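Side-chain contacts in alkylpurine DNA glycosylase AlkC (PDB 5VHV), which probably excises alkylated purine bases from DNA, starting base excision repair without flipping the damaged nucleotide out of the helix: residues E20-A23 against A27-A30; Q48-V53 against L88-A93; R102-L107 against Q136-D141; L149-S154 against A194-D199; I293-S298 against R324-R329. All coordinates share one frame; numbering follows the deposited sequence.

Contacts 1 to 4 follow one another along the helical part of the chain, while contact 5 lies in the beta domain, its centre about 53 Å from that of contact 1. Contacts 3, 4 and 5 are buried, contacts 1 and 2 only partly. Contacts 3 and 4 touch each other through W138 and L149; contact 2 meets contact 3 where V92 packs on helix 100-110. The chemistry changes with place: contacts 1 to 3 pair a methionine with an aromatic or imidazole ring, and contact 4 relies on a histidine hydrogen bond and a water bridge. Contact 5 joins a weak amide-to-phenol bond with phosphate binding in the adjoining loop; contacts 2 and 4 also approach the DNA.

Contact 1. Residues E20-A23 against A27-A30; sequences EMTA and AFDA
M21 on helix 11-24 and F28 in the following loop meet side chain to side chain, at the turn between helices 11-24 and 30-38. A chi1 of 180° at F28 sends the phenyl ring back toward the helix the chain has just left. Over one face of that ring sits M21 CB, 3.7 Å from the ring centroid, in a CH-pi contact displaced toward the rim. The methionine then bends at both chi2 and chi3, and its CE folds round to lie 3.9 Å from F28 CD1; the sulfur, 5.1 Å from the centroid, adds an oblique Met-aromatic contact. T22 addresses the edge instead, its OG1 in the ring plane and 3.8 Å from F28 CD2. That hydroxyl donates to a water (T22 OG1 to water 2.8 Å), which donates in turn to F28 O at 2.7 Å. An alanine in place of F28 is likely to leave the M21 side chain without the face it rests on and open a gap beside L57 of helix 46-60. The chemistry implies a division of labour: dispersion holds the inner side, and one ordered water ties helix to loop on the more exposed side.

Contact 2. Residues Q48-V53 against L88-A93; sequences QRMARV and LPHYVA
H90 on helix 87-95 lies against M50 and A51 on helix 46-60, joining two helices of the HEAT-like alpha-solenoid characteristic of the AlkC and AlkD glycosylases. The contact illustrates how an imidazole can pack between two helices with no hydrogen bond between the segments. The sulfur interaction comes first. M50 leaves its backbone with CG opposite the N (chi1 -178°) and then bends at chi2 and chi3, which carries the end of the side chain closer to the other helix than its CB direction alone would suggest. Its SD reaches H90 CB at 3.6 Å and lies 4.5 Å from the centroid of the imidazole, at an oblique position, while M50 CE comes within 4.1 Å of H90 ND1. The second kind of contact is CH-pi: A51 CA stands over a face of the H90 ring, 4.1 Å from its centroid. Because A51 is so small, the two backbones can come close here, with 6.7 Å between the CA atoms of A51 and H90. Around these residues, M50 also packs on F9 and H90 on S54, and V92 on the second helix packs on helix 100-110. At the outer end of the imidazole, the A51 methyl CB lies 3.5 Å from H90 NE2.

Contact 3. Residues R102-L107 against Q136-D141; sequences RSMAAL and QAWSQD
W138 of helix 128-138 points its indole at helix 100-110, where M104 and L107 receive it. The setting is the HEAT-like alpha-solenoid, and the case shows how one large side chain can bridge segments whose nearest CA atoms, those of M104 and W138, are 10.3 Å apart. The indole arrives with the far end of its six-membered ring leading. Its edge faces the backbone of helix 100-110: M104 O lies near the ring plane, 3.5 Å from W138 CZ2. The M104 sulfur comes in obliquely, 52° off the ring normal, in a Met-aromatic contact 5.2 Å from the six-membered ring centroid. I120 of helix 119-126 and L149 of helix 144-152 also pack on the indole. Behind it, a type I beta turn runs from W138 to D141, and S139 OG donates to Q136 O at 2.8 Å. At the leading corner, W138 CH2 meets two side chains at 4.2 Å each, M104 SD and L107 CB.

Contact 4. Residues L149-S154 against A194-D199; sequences LASEGS and ANHLND
On the DNA-facing side of the HEAT-like solenoid, H196 of helix 187-201 reaches across to S151 and S154 at the end of helix 144-152. The principle at work is that carbonyls near a helix C-terminus often lack their in-helix donor and take one from another source. With chi1 near -171° the imidazole swings out from helix 187-201 toward S151 O. Its ND1 donates to S151 O at 2.9 Å, in the carbonyl plane and on a lone pair, with a nearly straight N-H...O angle of 162°. S154 serves the preceding carbonyl, its OG donating to A150 O at 2.8 Å. The S151 hydroxyl itself bonds to S192. A leucine in place of H196 would probably leave the buried S151 O without its donor and let the helix end shift against helix 187-201. Alongside, a water donates to E152 OE1 and accepts from N195 ND2, at 2.8 Å from each of these two atoms. E152 packs on a sugar and N195 on a modified base, so the bridge joins two residues that touch the bound DNA. S154 OG also lies in the imidazole plane at its edge, 3.2 Å from H196 CE1.

Contact 5. Residues I293-S298 against R324-R329; sequences IDYVKS and REQHIR. With nucleotides of chain C.
Y295 and Q326 meet only through the far ends of long side chains, the unusual feature of a contact in which the nearest CA atoms, those of Y295 and I328, are 10.9 Å apart. It lies within the immunoglobulin-like beta domain, where strands 285-294 and 319-327 hydrogen-bond through their backbones to other strands and touch each other by side chains. Q326 starts out with chi1 at -165°, and with the chain extended beyond CG the amide end arrives at the phenol oxygen: NE2 donates to Y295 OH at 3.1 Å, a weak bond bent to 133°. The amide and ring planes are turned 58° apart. The bond from Q326 OE1 to Y291 OH, with the weak one to Y295, probably sets the amide's rotation. I293 works on both partners: its CD1 packs 3.5 Å from Q326 OE1, and its CG2 covers one face of the Y295 ring. In the loop that follows, K297 and S298 bond to successive DNA phosphates of chain C. K297, its chain bent at chi2 and chi3, brings NZ to DC4 OP2 at 2.8 Å, and the backbone N of S298 donates to DT3 OP1 at 2.9 Å.

Contact 1. Residues E20-A23 against A27-A30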
# COMPACT_ATOMS: atom_id res chain seq x y z
N GLU A 20 20.08 -19.21 -16.22
CA GLU A 20 19.18 -20.15 -15.56
C GLU A 20 18.16 -20.72 -16.55
O GLU A 20 17.75 -21.88 -16.42
CB GLU A 20 18.49 -19.47 -14.39
CG GLU A 20 19.47 -19.03 -13.28
CD GLU A 20 20.32 -20.15 -12.73
OE1 GLU A 20 19.83 -21.29 -12.62
OE2 GLU A 20 21.49 -19.89 -12.40
N MET A 21 17.76 -19.93 -17.56
CA MET A 21 16.90 -20.48 -18.61
C MET A 21 17.62 -21.58 -19.38
O MET A 21 17.01 -22.60 -19.72
CB MET A 21 16.45 -19.39 -19.57
CG MET A 21 15.17 -18.67 -19.19
SD MET A 21 13.72 -19.75 -19.08
CE MET A 21 13.75 -20.65 -20.61
N THR A 22 18.89 -21.36 -19.72
CA THR A 22 19.67 -22.40 -20.37
C THR A 22 19.76 -23.65 -19.51
O THR A 22 19.76 -24.77 -20.03
CB THR A 22 21.07 -21.86 -20.70
OG1 THR A 22 20.97 -20.93 -21.79
CG2 THR A 22 22.04 -22.98 -21.07
N ALA A 23 19.83 -23.47 -18.19
CA ALA A 23 19.92 -24.63 -17.31
C ALA A 23 18.65 -25.48 -17.38
O ALA A 23 18.73 -26.71 -17.34
CB ALA A 23 20.20 -24.20 -15.86
N ALA A 27 18.47 -25.82 -25.18
CA ALA A 27 18.40 -25.21 -26.51
C ALA A 27 17.95 -23.75 -26.48
O ALA A 27 17.72 -23.16 -27.54
CB ALA A 27 17.47 -26.04 -27.40
N PHE A 28 17.84 -23.15 -25.30
CA PHE A 28 17.38 -21.77 -25.19
C PHE A 28 18.24 -20.82 -26.01
O PHE A 28 19.47 -20.88 -25.98
CB PHE A 28 17.42 -21.35 -23.72
CG PHE A 28 16.96 -19.91 -23.45
CD1 PHE A 28 15.69 -19.47 -23.82
CD2 PHE A 28 17.81 -19.00 -22.80
CE1 PHE A 28 15.27 -18.14 -23.56
CE2 PHE A 28 17.40 -17.69 -22.54
CZ PHE A 28 16.13 -17.26 -22.92
N ASP A 29 17.58 -19.91 -26.73
CA ASP A 29 18.27 -18.90 -27.53
C ASP A 29 18.67 -17.74 -26.62
O ASP A 29 18.08 -16.66 -26.62
CB ASP A 29 17.38 -18.45 -28.68
CG ASP A 29 18.03 -17.41 -29.58
OD1 ASP A 29 19.24 -17.15 -29.45
OD2 ASP A 29 17.32 -16.83 -30.43
N ALA A 30 19.71 -17.98 -25.81
CA ALA A 30 20.12 -16.96 -24.85
C ALA A 30 20.60 -15.70 -25.55
O ALA A 30 20.32 -14.58 -25.11
CB ALA A 30 21.22 -17.49 -23.93
O HOH W 1 21.03 -22.21 -24.29

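Contact 2. Residues Q48-V53 against L88-A93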
# COMPACT_ATOMS: atom_id res chain seq x y z
N GLN A 48 8.82 -1.41 -16.86
CA GLN A 48 9.06 -1.68 -18.28
C GLN A 48 10.08 -2.79 -18.47
O GLN A 48 9.94 -3.62 -19.39
CB GLN A 48 9.54 -0.41 -18.97
CG GLN A 48 8.49 0.65 -19.21
CD GLN A 48 9.10 1.87 -19.87
OE1 GLN A 48 9.96 2.54 -19.30
NE2 GLN A 48 8.68 2.16 -21.10
N ARG A 49 11.12 -2.83 -17.63
CA ARG A 49 12.13 -3.88 -17.73
C ARG A 49 11.54 -5.23 -17.36
O ARG A 49 11.82 -6.24 -18.01
CB ARG A 49 13.34 -3.56 -16.83
CG ARG A 49 14.10 -2.30 -17.25
CD ARG A 49 15.26 -1.96 -16.33
NE ARG A 49 15.85 -0.68 -16.71
CZ ARG A 49 17.12 -0.35 -16.56
NH1 ARG A 49 18.00 -1.19 -16.02
NH2 ARG A 49 17.52 0.85 -16.93
N MET A 50 10.74 -5.26 -16.30
CA MET A 50 10.07 -6.48 -15.88
C MET A 50 9.23 -7.05 -17.02
O MET A 50 9.34 -8.24 -17.37
CB MET A 50 9.20 -6.20 -14.65
CG MET A 50 8.48 -7.41 -14.08
SD MET A 50 6.96 -7.81 -14.93
CE MET A 50 5.85 -6.51 -14.38
N ALA A 51 8.43 -6.19 -17.66
CA ALA A 51 7.61 -6.65 -18.78
C ALA A 51 8.49 -7.08 -19.95
O ALA A 51 8.18 -8.06 -20.64
CB ALA A 51 6.65 -5.55 -19.23
N ARG A 52 9.56 -6.34 -20.19
CA ARG A 52 10.45 -6.64 -21.31
C ARG A 52 11.03 -8.05 -21.21
O ARG A 52 11.12 -8.76 -22.21
CB ARG A 52 11.56 -5.60 -21.40
CG ARG A 52 12.66 -5.90 -22.46
CD ARG A 52 12.15 -5.79 -23.90
NE ARG A 52 11.88 -4.41 -24.32
CZ ARG A 52 12.81 -3.54 -24.69
NH1 ARG A 52 14.08 -3.90 -24.68
NH2 ARG A 52 12.46 -2.31 -25.05
N VAL A 53 11.38 -8.51 -20.00
CA VAL A 53 11.93 -9.85 -19.86
C VAL A 53 10.93 -10.90 -20.35
O VAL A 53 11.28 -11.84 -21.06
CB VAL A 53 12.35 -10.12 -18.40
CG1 VAL A 53 12.70 -11.59 -18.21
CG2 VAL A 53 13.54 -9.24 -18.01
N LEU A 88 7.36 -13.62 -14.20
CA LEU A 88 6.70 -14.90 -14.43
C LEU A 88 5.18 -14.74 -14.44
O LEU A 88 4.55 -15.13 -15.43
CB LEU A 88 7.17 -15.93 -13.39
CG LEU A 88 8.66 -16.21 -13.45
CD1 LEU A 88 9.09 -16.91 -12.15
CD2 LEU A 88 8.95 -17.06 -14.68
N PRO A 89 4.55 -14.17 -13.42
CA PRO A 89 3.11 -13.88 -13.56
C PRO A 89 2.80 -12.96 -14.73
O PRO A 89 1.75 -13.11 -15.37
CB PRO A 89 2.73 -13.26 -12.20
CG PRO A 89 4.00 -13.02 -11.50
CD PRO A 89 5.04 -13.90 -12.05
N HIS A 90 3.70 -12.03 -15.06
CA HIS A 90 3.45 -11.17 -16.21
C HIS A 90 3.32 -11.98 -17.49
O HIS A 90 2.45 -11.70 -18.33
CB HIS A 90 4.56 -10.13 -16.37
CG HIS A 90 4.25 -9.13 -17.44
ND1 HIS A 90 3.37 -8.09 -17.25
CD2 HIS A 90 4.66 -9.05 -18.73
CE1 HIS A 90 3.27 -7.39 -18.38
NE2 HIS A 90 4.05 -7.96 -19.29
N TYR A 91 4.18 -13.00 -17.66
CA TYR A 91 4.09 -13.86 -18.83
C TYR A 91 2.72 -14.52 -18.90
O TYR A 91 2.10 -14.60 -19.97
CB TYR A 91 5.23 -14.89 -18.78
CG TYR A 91 5.27 -15.80 -19.98
CD1 TYR A 91 4.41 -16.86 -20.06
CD2 TYR A 91 6.17 -15.59 -21.04
CE1 TYR A 91 4.38 -17.69 -21.14
CE2 TYR A 91 6.15 -16.42 -22.14
CZ TYR A 91 5.25 -17.47 -22.18
OH TYR A 91 5.19 -18.31 -23.26
N VAL A 92 2.20 -14.96 -17.76
CA VAL A 92 0.89 -15.61 -17.73
C VAL A 92 -0.21 -14.63 -18.14
O VAL A 92 -1.12 -14.98 -18.90
CB VAL A 92 0.64 -16.20 -16.33
CG1 VAL A 92 -0.80 -16.68 -16.20
CG2 VAL A 92 1.62 -17.30 -16.03
N ALA A 93 -0.19 -13.43 -17.58
CA ALA A 93 -1.21 -12.44 -17.94
C ALA A 93 -1.12 -12.04 -19.41
O ALA A 93 -2.15 -11.77 -20.05
CB ALA A 93 -1.07 -11.21 -17.06

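Contact 3. Residues R102-L107 against Q136-D141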
# COMPACT_ATOMS: atom_id res chain seq x y z
N ARG A 102 -5.31 -23.20 -16.72
CA ARG A 102 -3.88 -23.39 -16.59
C ARG A 102 -3.21 -22.13 -16.07
O ARG A 102 -2.28 -22.20 -15.25
CB ARG A 102 -3.28 -23.80 -17.94
CG ARG A 102 -1.90 -24.38 -17.84
CD ARG A 102 -1.29 -24.55 -19.22
NE ARG A 102 -2.04 -25.48 -20.06
CZ ARG A 102 -1.90 -26.80 -20.06
NH1 ARG A 102 -1.03 -27.37 -19.23
NH2 ARG A 102 -2.63 -27.53 -20.88
N SER A 103 -3.66 -20.96 -16.55
CA SER A 103 -3.08 -19.70 -16.12
C SER A 103 -3.35 -19.43 -14.64
O SER A 103 -2.46 -18.98 -13.91
CB SER A 103 -3.61 -18.56 -16.99
OG SER A 103 -3.08 -18.68 -18.31
N MET A 104 -4.56 -19.75 -14.17
CA MET A 104 -4.84 -19.58 -12.75
C MET A 104 -3.92 -20.45 -11.91
O MET A 104 -3.41 -20.01 -10.87
CB MET A 104 -6.30 -19.89 -12.45
CG MET A 104 -7.29 -18.87 -12.99
SD MET A 104 -7.00 -17.17 -12.47
CE MET A 104 -6.25 -16.49 -13.95
N ALA A 105 -3.72 -21.70 -12.33
CA ALA A 105 -2.85 -22.60 -11.58
C ALA A 105 -1.43 -22.06 -11.58
O ALA A 105 -0.74 -22.12 -10.55
CB ALA A 105 -2.89 -24.02 -12.15
N ALA A 106 -0.99 -21.50 -12.71
CA ALA A 106 0.34 -20.90 -12.79
C ALA A 106 0.49 -19.70 -11.86
O ALA A 106 1.53 -19.54 -11.21
CB ALA A 106 0.65 -20.49 -14.24
N LEU A 107 -0.52 -18.83 -11.80
CA LEU A 107 -0.41 -17.67 -10.91
C LEU A 107 -0.36 -18.12 -9.46
O LEU A 107 0.38 -17.55 -8.64
CB LEU A 107 -1.57 -16.70 -11.13
CG LEU A 107 -1.64 -15.99 -12.49
CD1 LEU A 107 -2.85 -15.02 -12.53
CD2 LEU A 107 -0.37 -15.25 -12.82
N GLN A 136 -11.95 -16.16 -4.65
CA GLN A 136 -12.70 -16.62 -3.49
C GLN A 136 -12.16 -17.96 -2.99
O GLN A 136 -12.01 -18.16 -1.78
CB GLN A 136 -14.18 -16.71 -3.83
CG GLN A 136 -14.79 -15.32 -4.03
CD GLN A 136 -16.16 -15.36 -4.63
OE1 GLN A 136 -16.54 -16.34 -5.29
NE2 GLN A 136 -16.92 -14.30 -4.42
N ALA A 137 -11.85 -18.88 -3.90
CA ALA A 137 -11.23 -20.12 -3.46
C ALA A 137 -9.86 -19.85 -2.83
O ALA A 137 -9.52 -20.41 -1.78
CB ALA A 137 -11.11 -21.10 -4.62
N TRP A 138 -9.09 -18.94 -3.43
CA TRP A 138 -7.76 -18.64 -2.90
C TRP A 138 -7.82 -18.05 -1.50
O TRP A 138 -6.89 -18.23 -0.72
CB TRP A 138 -7.03 -17.68 -3.83
CG TRP A 138 -6.57 -18.31 -5.13
CD1 TRP A 138 -6.52 -19.65 -5.43
CD2 TRP A 138 -6.06 -17.62 -6.27
NE1 TRP A 138 -6.01 -19.82 -6.70
CE2 TRP A 138 -5.71 -18.59 -7.23
CE3 TRP A 138 -5.86 -16.27 -6.57
CZ2 TRP A 138 -5.21 -18.25 -8.48
CZ3 TRP A 138 -5.35 -15.93 -7.81
CH2 TRP A 138 -5.01 -16.93 -8.74
N SER A 139 -8.89 -17.33 -1.18
CA SER A 139 -9.00 -16.74 0.15
C SER A 139 -9.14 -17.79 1.24
O SER A 139 -8.99 -17.45 2.42
CB SER A 139 -10.18 -15.77 0.20
OG SER A 139 -11.44 -16.44 0.32
N GLN A 140 -9.44 -19.03 0.88
CA GLN A 140 -9.56 -20.14 1.80
C GLN A 140 -8.39 -21.12 1.69
O GLN A 140 -8.43 -22.18 2.29
CB GLN A 140 -10.89 -20.84 1.55
CG GLN A 140 -12.07 -19.88 1.69
CD GLN A 140 -13.32 -20.41 1.03
OE1 GLN A 140 -13.62 -20.10 -0.13
NE2 GLN A 140 -14.03 -21.23 1.76
N ASP A 141 -7.34 -20.74 0.97
CA ASP A 141 -6.19 -21.61 0.78
C ASP A 141 -5.37 -21.76 2.06
O ASP A 141 -5.33 -20.85 2.89
CB ASP A 141 -5.29 -21.04 -0.32
CG ASP A 141 -4.38 -22.08 -0.93
OD1 ASP A 141 -4.86 -22.79 -1.83
OD2 ASP A 141 -3.19 -22.19 -0.53

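Contact 4. Residues L149-S154 against A194-D199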
# COMPACT_ATOMS: atom_id res chain seq x y z
N LEU A 149 -2.77 -12.91 -1.88
CA LEU A 149 -3.08 -12.57 -3.26
C LEU A 149 -4.58 -12.29 -3.45
O LEU A 149 -4.96 -11.37 -4.18
CB LEU A 149 -2.64 -13.71 -4.18
CG LEU A 149 -2.97 -13.64 -5.67
CD1 LEU A 149 -2.32 -12.37 -6.27
CD2 LEU A 149 -2.46 -14.88 -6.40
N ALA A 150 -5.43 -13.10 -2.82
CA ALA A 150 -6.88 -12.94 -2.97
C ALA A 150 -7.33 -11.54 -2.54
O ALA A 150 -8.17 -10.91 -3.20
CB ALA A 150 -7.60 -14.02 -2.16
N SER A 151 -6.74 -11.02 -1.45
CA SER A 151 -7.06 -9.70 -0.93
C SER A 151 -6.33 -8.58 -1.67
O SER A 151 -6.93 -7.53 -1.96
CB SER A 151 -6.68 -9.63 0.56
OG SER A 151 -6.87 -8.30 1.04
N GLU A 152 -5.05 -8.77 -1.96
CA GLU A 152 -4.25 -7.69 -2.54
C GLU A 152 -4.53 -7.52 -4.02
O GLU A 152 -4.64 -6.39 -4.51
CB GLU A 152 -2.77 -7.98 -2.30
CG GLU A 152 -1.84 -6.81 -2.60
CD GLU A 152 -1.88 -5.73 -1.53
OE1 GLU A 152 -2.58 -5.93 -0.51
OE2 GLU A 152 -1.23 -4.68 -1.73
N GLY A 153 -4.67 -8.62 -4.76
CA GLY A 153 -4.90 -8.53 -6.19
C GLY A 153 -6.24 -7.93 -6.54
O GLY A 153 -6.39 -7.40 -7.65
N SER A 154 -7.21 -8.02 -5.64
CA SER A 154 -8.55 -7.52 -5.89
C SER A 154 -8.74 -6.10 -5.38
O SER A 154 -9.85 -5.57 -5.45
CB SER A 154 -9.58 -8.46 -5.26
OG SER A 154 -9.46 -8.53 -3.83
N ALA A 194 -6.37 -4.90 5.54
CA ALA A 194 -6.48 -3.53 6.03
C ALA A 194 -6.30 -2.55 4.90
O ALA A 194 -7.01 -1.54 4.82
CB ALA A 194 -5.45 -3.27 7.13
N ASN A 195 -5.33 -2.80 4.01
CA ASN A 195 -5.08 -1.87 2.91
C ASN A 195 -6.21 -1.89 1.88
O ASN A 195 -6.56 -0.84 1.32
CB ASN A 195 -3.73 -2.17 2.27
CG ASN A 195 -2.57 -1.77 3.19
OD1 ASN A 195 -2.69 -0.87 4.05
ND2 ASN A 195 -1.45 -2.44 3.02
N HIS A 196 -6.77 -3.06 1.60
CA HIS A 196 -7.95 -3.14 0.73
C HIS A 196 -9.11 -2.34 1.33
O HIS A 196 -9.74 -1.53 0.65
CB HIS A 196 -8.29 -4.62 0.51
CG HIS A 196 -9.34 -4.89 -0.52
ND1 HIS A 196 -9.26 -5.97 -1.37
CD2 HIS A 196 -10.53 -4.29 -0.79
CE1 HIS A 196 -10.34 -6.02 -2.13
NE2 HIS A 196 -11.12 -5.00 -1.81
N LEU A 197 -9.37 -2.51 2.62
CA LEU A 197 -10.44 -1.75 3.26
C LEU A 197 -10.16 -0.24 3.23
O LEU A 197 -11.06 0.55 2.96
CB LEU A 197 -10.64 -2.24 4.69
CG LEU A 197 -11.34 -3.60 4.79
CD1 LEU A 197 -11.15 -4.17 6.19
CD2 LEU A 197 -12.80 -3.50 4.46
N ASN A 198 -8.92 0.18 3.52
CA ASN A 198 -8.59 1.60 3.41
C ASN A 198 -8.84 2.12 1.99
O ASN A 198 -9.39 3.22 1.82
CB ASN A 198 -7.13 1.81 3.84
CG ASN A 198 -6.70 3.25 3.78
OD1 ASN A 198 -7.30 4.11 4.42
ND2 ASN A 198 -5.65 3.51 3.04
N ASP A 199 -8.48 1.36 0.96
CA ASP A 199 -8.87 1.73 -0.41
C ASP A 199 -10.37 2.01 -0.51
O ASP A 199 -10.80 2.97 -1.15
CB ASP A 199 -8.55 0.61 -1.42
CG ASP A 199 -7.07 0.43 -1.73
OD1 ASP A 199 -6.17 1.13 -1.23
OD2 ASP A 199 -6.84 -0.49 -2.55
O HOH W 2 -0.98 -4.86 1.59

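Contact 5. Residues I293-S298 against R324-R329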
# COMPACT_ATOMS: atom_id res chain seq x y z
N ILE A 293 -0.90 20.40 8.72
CA ILE A 293 -0.29 21.59 8.15
C ILE A 293 -1.09 22.03 6.93
O ILE A 293 -1.36 21.23 6.02
CB ILE A 293 1.18 21.36 7.75
CG1 ILE A 293 1.98 20.91 8.98
CG2 ILE A 293 1.76 22.66 7.14
CD1 ILE A 293 3.47 20.64 8.68
N ASP A 294 -1.44 23.31 6.89
CA ASP A 294 -1.99 23.95 5.70
C ASP A 294 -0.83 24.43 4.85
O ASP A 294 -0.33 25.54 5.03
CB ASP A 294 -2.86 25.15 6.09
CG ASP A 294 -4.14 24.74 6.81
OD1 ASP A 294 -4.62 23.62 6.59
OD2 ASP A 294 -4.65 25.57 7.59
N TYR A 295 -0.35 23.60 3.93
CA TYR A 295 0.78 24.00 3.10
C TYR A 295 0.41 25.08 2.08
O TYR A 295 -0.65 25.03 1.45
CB TYR A 295 1.32 22.80 2.37
CG TYR A 295 2.11 21.84 3.22
CD1 TYR A 295 3.47 22.07 3.48
CD2 TYR A 295 1.53 20.70 3.73
CE1 TYR A 295 4.21 21.17 4.22
CE2 TYR A 295 2.27 19.79 4.50
CZ TYR A 295 3.60 20.04 4.73
OH TYR A 295 4.31 19.12 5.44
N VAL A 296 1.32 26.04 1.88
CA VAL A 296 1.23 26.93 0.72
C VAL A 296 1.64 26.16 -0.52
O VAL A 296 2.70 25.51 -0.54
CB VAL A 296 2.12 28.17 0.91
CG1 VAL A 296 2.00 29.13 -0.29
CG2 VAL A 296 1.78 28.89 2.23
N LYS A 297 0.84 26.26 -1.58
CA LYS A 297 1.15 25.59 -2.84
C LYS A 297 1.44 26.63 -3.92
O LYS A 297 1.38 27.85 -3.69
CB LYS A 297 0.01 24.66 -3.26
CG LYS A 297 -0.43 23.64 -2.20
CD LYS A 297 0.73 22.76 -1.67
CE LYS A 297 1.49 22.03 -2.77
NZ LYS A 297 2.37 20.94 -2.19
N SER A 298 1.75 26.14 -5.12
CA SER A 298 2.09 27.03 -6.22
C SER A 298 0.98 28.05 -6.45
O SER A 298 1.25 29.23 -6.73
CB SER A 298 2.31 26.22 -7.50
OG SER A 298 2.70 27.07 -8.56
N ARG A 324 7.01 17.21 18.49
CA ARG A 324 7.36 16.59 17.22
C ARG A 324 8.20 17.55 16.39
O ARG A 324 7.78 18.68 16.15
CB ARG A 324 6.10 16.20 16.43
CG ARG A 324 6.34 15.68 15.01
CD ARG A 324 7.26 14.47 14.91
NE ARG A 324 6.89 13.38 15.83
CZ ARG A 324 5.87 12.54 15.66
NH1 ARG A 324 5.10 12.64 14.59
NH2 ARG A 324 5.62 11.61 16.57
N GLU A 325 9.37 17.08 15.97
CA GLU A 325 10.21 17.80 15.03
C GLU A 325 9.87 17.35 13.61
O GLU A 325 9.60 16.18 13.36
CB GLU A 325 11.66 17.52 15.40
CG GLU A 325 12.69 17.96 14.44
CD GLU A 325 14.04 17.42 14.87
OE1 GLU A 325 14.48 16.41 14.29
OE2 GLU A 325 14.60 17.97 15.83
N GLN A 326 9.83 18.30 12.67
CA GLN A 326 9.57 17.97 11.27
C GLN A 326 10.55 18.70 10.37
O GLN A 326 10.80 19.89 10.55
CB GLN A 326 8.12 18.30 10.86
CG GLN A 326 7.70 17.66 9.54
CD GLN A 326 6.27 17.98 9.15
OE1 GLN A 326 5.38 18.08 10.01
NE2 GLN A 326 6.06 18.19 7.86
N HIS A 327 11.13 17.96 9.44
CA HIS A 327 12.18 18.48 8.56
C HIS A 327 11.52 19.00 7.29
O HIS A 327 11.00 18.22 6.49
CB HIS A 327 13.19 17.37 8.27
CG HIS A 327 14.30 17.76 7.35
ND1 HIS A 327 15.09 16.81 6.73
CD2 HIS A 327 14.77 18.96 6.95
CE1 HIS A 327 16.00 17.41 5.98
NE2 HIS A 327 15.83 18.72 6.09
N ILE A 328 11.49 20.32 7.12
CA ILE A 328 10.79 20.95 6.00
C ILE A 328 11.80 21.19 4.88
O ILE A 328 12.61 22.13 4.94
CB ILE A 328 10.11 22.26 6.41
CG1 ILE A 328 9.25 22.08 7.67
CG2 ILE A 328 9.29 22.80 5.25
CD1 ILE A 328 8.07 21.12 7.50
N ARG A 329 11.74 20.36 3.85
CA ARG A 329 12.67 20.46 2.73
C ARG A 329 11.97 19.91 1.50
O ARG A 329 11.09 19.06 1.61
CB ARG A 329 13.97 19.71 3.03
CG ARG A 329 13.94 18.21 2.80
CD ARG A 329 13.09 17.47 3.82
NE ARG A 329 13.23 16.02 3.68
CZ ARG A 329 12.55 15.13 4.40
NH1 ARG A 329 11.69 15.53 5.34
NH2 ARG A 329 12.74 13.83 4.18
P DT C 3 2.33 22.21 -6.54
OP1 DT C 3 1.68 23.39 -5.93
OP2 DT C 3 3.75 21.87 -6.32
O5' DT C 3 1.54 20.87 -6.20
C5' DT C 3 0.15 20.89 -6.26
C4' DT C 3 -0.43 19.52 -6.04
O4' DT C 3 -0.06 18.64 -7.12
C3' DT C 3 0.05 18.80 -4.78
O3' DT C 3 -0.89 18.98 -3.74
C2' DT C 3 0.19 17.32 -5.21
C1' DT C 3 -0.27 17.34 -6.67
N1 DT C 3 0.44 16.42 -7.60
C2 DT C 3 -0.24 15.35 -8.14
O2 DT C 3 -1.38 15.06 -7.82
N3 DT C 3 0.48 14.60 -9.03
C4 DT C 3 1.77 14.82 -9.45
O4 DT C 3 2.33 14.08 -10.26
C5 DT C 3 2.42 15.98 -8.86
C7 DT C 3 3.83 16.31 -9.23
C6 DT C 3 1.73 16.71 -7.98
P DC C 4 -0.56 18.53 -2.24
OP1 DC C 4 -1.58 19.25 -1.45
OP2 DC C 4 0.88 18.62 -1.92
O5' DC C 4 -0.98 16.99 -2.23
C5' DC C 4 -2.34 16.65 -2.43
C4' DC C 4 -2.49 15.15 -2.58
O4' DC C 4 -1.87 14.72 -3.81
C3' DC C 4 -1.83 14.36 -1.46
O3' DC C 4 -2.83 13.72 -0.68
C2' DC C 4 -0.91 13.36 -2.18
C1' DC C 4 -1.39 13.42 -3.61
N1 DC C 4 -0.33 13.14 -4.64
C2 DC C 4 -0.55 12.13 -5.57
O2 DC C 4 -1.61 11.48 -5.52
N3 DC C 4 0.39 11.88 -6.51
C4 DC C 4 1.52 12.59 -6.53
N4 DC C 4 2.42 12.29 -7.47
C5 DC C 4 1.76 13.64 -5.58
C6 DC C 4 0.83 13.87 -4.65